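Local structure of phosphate ABC transporter, phosphate-binding protein (Clostridium perfringens, 4Q8R) at residues D79-I84 with D133-I138. The protein probably binds inorganic phosphate with high affinity outside the cell membrane and delivers it to an ABC-type phosphate transporter. Numbering follows the deposited sequence.
Sequences DGIALI and DAFQEI
A134 and F135 of helix 130-139 pack against I81 and L83 of strand 71-86 in a periplasmic-binding-protein fold. The contact is a helix lying across a beta-sheet, with segment axes 10.1 Å apart and crossing at -75°. It is buried, apolar between the side chains and without hydrogen bonds between the segments. A134 comes first along the helix. Its CB points at the strand and meets I81 CD1 at 3.9 Å. I81 has CG1 anti to its carbonyl carbon (chi1 -62°), and the extended CG1-CD1 arm carries the methyl to the helix surface. R206 of the neighbouring strand 205-213 touches both A134 and I81, so the helix also reaches that strand.

F135 follows and makes the larger contact. The same I81 CD1 lies 4.1 Å from F135 N, beside the helix backbone. CG of F135 stands anti to the backbone N (chi1 178°), which sends the ring along the strand toward L83. I81 CG2 approaches this ring obliquely, a looser contact at 4.4 Å from F135 CD1. Y172 stacks on the F135 ring, Y103 meets it edge-to-face, and I99 of helix 96-103 touches both F135 and L83. L83 has two conformers; in the one described, its side chain crosses that of F135 at about a right angle. L83 CD1 sits obliquely by CE1 and CZ, 3.6 Å from F135 CE1. L83 CD2 lies in the ring plane at the edge, 3.7 Å from F135 CE1.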
ATOM      1  N   ASP A  79       4.699  -4.453  -4.349  1.00 27.44           N
ATOM      2  CA  ASP A  79       4.947  -3.377  -3.424  1.00 26.93           C
ATOM      3  C   ASP A  79       5.263  -3.929  -2.021  1.00 27.92           C
ATOM      4  O   ASP A  79       4.501  -4.750  -1.468  1.00 28.76           O
ATOM      5  CB  ASP A  79       3.727  -2.463  -3.328  1.00 27.88           C
ATOM      6  CG  ASP A  79       3.908  -1.302  -2.364  1.00 26.27           C
ATOM      7  OD1 ASP A  79       4.837  -0.486  -2.483  1.00 28.21           O
ATOM      8  OD2 ASP A  79       3.062  -1.129  -1.488  1.00 27.56           O
ATOM      9  N   GLY A  80       6.345  -3.448  -1.433  1.00 26.87           N
ATOM     10  CA  GLY A  80       6.657  -3.724  -0.068  1.00 25.37           C
ATOM     11  C   GLY A  80       5.873  -2.833   0.863  1.00 23.87           C
ATOM     12  O   GLY A  80       5.493  -1.701   0.521  1.00 26.25           O
ATOM     13  N   ILE A  81       5.602  -3.364   2.046  1.00 24.41           N
ATOM     14  CA  ILE A  81       4.981  -2.561   3.100  1.00 24.90           C
ATOM     15  C   ILE A  81       6.092  -2.381   4.181  1.00 21.15           C
ATOM     16  O   ILE A  81       6.606  -3.362   4.758  1.00 24.67           O
ATOM     17  CB  ILE A  81       3.787  -3.232   3.731  1.00 22.18           C
ATOM     18  CG1 ILE A  81       2.670  -3.466   2.661  1.00 22.54           C
ATOM     19  CG2 ILE A  81       3.265  -2.404   4.921  1.00 23.53           C
ATOM     20  CD1 ILE A  81       1.534  -4.281   3.151  1.00 22.85           C
ATOM     21  N   ALA A  82       6.404  -1.133   4.434  1.00 24.83           N
ATOM     22  CA  ALA A  82       7.344  -0.739   5.472  1.00 23.72           C
ATOM     23  C   ALA A  82       6.598  -0.506   6.785  1.00 23.69           C
ATOM     24  O   ALA A  82       5.486  -0.062   6.805  1.00 24.21           O
ATOM     25  CB  ALA A  82       8.039   0.537   5.093  1.00 26.59           C
ATOM     26  N   LEU A  83       7.294  -0.839   7.863  1.00 22.68           N
ATOM     27  CA  LEU A  83       6.888  -0.482   9.230  0.51 22.97           C
ATOM     28  C   LEU A  83       7.701   0.737   9.528  1.00 23.65           C
ATOM     29  O   LEU A  83       8.976   0.622   9.649  1.00 27.34           O
ATOM     30  CB  LEU A  83       7.296  -1.523  10.252  0.51 26.70           C
ATOM     31  CG  LEU A  83       6.382  -2.671  10.547  0.51 26.31           C
ATOM     32  CD1 LEU A  83       5.122  -2.128  11.126  0.51 23.03           C
ATOM     33  CD2 LEU A  83       6.148  -3.489   9.309  0.51 26.10           C
ATOM     34  N   ILE A  84       7.048   1.872   9.614  1.00 21.62           N
ATOM     35  CA  ILE A  84       7.756   3.134   9.807  1.00 21.74           C
ATOM     36  C   ILE A  84       7.676   3.625  11.232  1.00 23.97           C
ATOM     37  O   ILE A  84       6.612   3.522  11.889  1.00 23.38           O
ATOM     38  CB  ILE A  84       7.286   4.201   8.823  1.00 22.90           C
ATOM     39  CG1 ILE A  84       5.762   4.397   8.824  1.00 23.29           C
ATOM     40  CG2 ILE A  84       7.759   3.819   7.422  1.00 25.52           C
ATOM     41  CD1 ILE A  84       5.370   5.704   8.215  1.00 25.88           C
ATOM     42  N   ASP A 133      -5.186  -4.863   5.156  1.00 20.61           N
ATOM     43  CA  ASP A 133      -5.506  -6.246   4.923  1.00 21.29           C
ATOM     44  C   ASP A 133      -4.257  -7.133   4.778  1.00 21.64           C
ATOM     45  O   ASP A 133      -4.100  -8.182   5.406  1.00 22.42           O
ATOM     46  CB  ASP A 133      -6.399  -6.360   3.709  1.00 23.87           C
ATOM     47  CG  ASP A 133      -6.732  -7.797   3.359  1.00 33.21           C
ATOM     48  OD1 ASP A 133      -6.004  -8.486   2.614  1.00 39.45           O
ATOM     49  OD2 ASP A 133      -7.765  -8.230   3.829  1.00 46.25           O
ATOM     50  N   ALA A 134      -3.353  -6.705   3.878  1.00 22.96           N
ATOM     51  CA  ALA A 134      -2.139  -7.454   3.648  1.00 21.72           C
ATOM     52  C   ALA A 134      -1.218  -7.487   4.844  1.00 20.49           C
ATOM     53  O   ALA A 134      -0.686  -8.529   5.190  1.00 23.19           O
ATOM     54  CB  ALA A 134      -1.366  -6.832   2.480  1.00 23.73           C
ATOM     55  N   PHE A 135      -1.090  -6.360   5.513  1.00 21.34           N
ATOM     56  CA  PHE A 135      -0.280  -6.297   6.721  1.00 21.43           C
ATOM     57  C   PHE A 135      -0.766  -7.248   7.783  1.00 21.29           C
ATOM     58  O   PHE A 135       0.004  -8.027   8.367  1.00 21.68           O
ATOM     59  CB  PHE A 135      -0.347  -4.853   7.281  1.00 21.88           C
ATOM     60  CG  PHE A 135       0.405  -4.646   8.565  1.00 22.02           C
ATOM     61  CD1 PHE A 135       1.798  -4.408   8.531  1.00 23.02           C
ATOM     62  CD2 PHE A 135      -0.230  -4.609   9.775  1.00 21.74           C
ATOM     63  CE1 PHE A 135       2.534  -4.216   9.672  1.00 22.38           C
ATOM     64  CE2 PHE A 135       0.503  -4.399  10.960  1.00 25.43           C
ATOM     65  CZ  PHE A 135       1.881  -4.194  10.919  1.00 27.27           C
ATOM     66  N   GLN A 136      -2.073  -7.237   8.026  1.00 21.96           N
ATOM     67  CA  GLN A 136      -2.618  -8.122   9.057  1.00 22.95           C
ATOM     68  C   GLN A 136      -2.485  -9.589   8.753  1.00 21.97           C
ATOM     69  O   GLN A 136      -2.132 -10.401   9.601  1.00 22.23           O
ATOM     70  CB  GLN A 136      -4.083  -7.752   9.356  1.00 21.22           C
ATOM     71  CG  GLN A 136      -4.190  -6.391   9.984  1.00 23.36           C
ATOM     72  CD  GLN A 136      -5.583  -5.896  10.267  1.00 27.88           C
ATOM     73  OE1 GLN A 136      -5.763  -4.888  10.945  1.00 26.48           O
ATOM     74  NE2 GLN A 136      -6.577  -6.501   9.615  1.00 29.03           N
ATOM     75  N   GLU A 137      -2.647  -9.930   7.479  1.00 22.97           N
ATOM     76  CA  GLU A 137      -2.476 -11.281   6.982  0.53 26.57           C
ATOM     77  C   GLU A 137      -1.058 -11.780   7.161  1.00 24.64           C
ATOM     78  O   GLU A 137      -0.826 -12.882   7.604  1.00 25.67           O
ATOM     79  CB  GLU A 137      -2.889 -11.365   5.480  0.53 29.29           C
ATOM     80  CG  GLU A 137      -2.904 -12.800   4.977  0.53 29.26           C
ATOM     81  CD  GLU A 137      -3.578 -13.008   3.627  0.53 36.25           C
ATOM     82  OE1 GLU A 137      -3.205 -13.979   2.943  0.53 49.20           O
ATOM     83  OE2 GLU A 137      -4.482 -12.227   3.265  0.53 43.91           O
ATOM     84  N   ILE A 138      -0.090 -10.946   6.812  1.00 25.04           N
ATOM     85  CA  ILE A 138       1.306 -11.370   6.864  0.89 24.43           C
ATOM     86  C   ILE A 138       1.860 -11.414   8.293  1.00 24.05           C
ATOM     87  O   ILE A 138       2.508 -12.401   8.687  1.00 25.82           O
ATOM     88  CB  ILE A 138       2.193 -10.490   5.996  0.89 26.60           C
ATOM     89  CG1 ILE A 138       1.781 -10.732   4.540  0.89 32.69           C
ATOM     90  CG2 ILE A 138       3.681 -10.813   6.237  0.89 25.87           C
ATOM     91  CD1 ILE A 138       2.338  -9.772   3.528  0.89 33.74           C
TER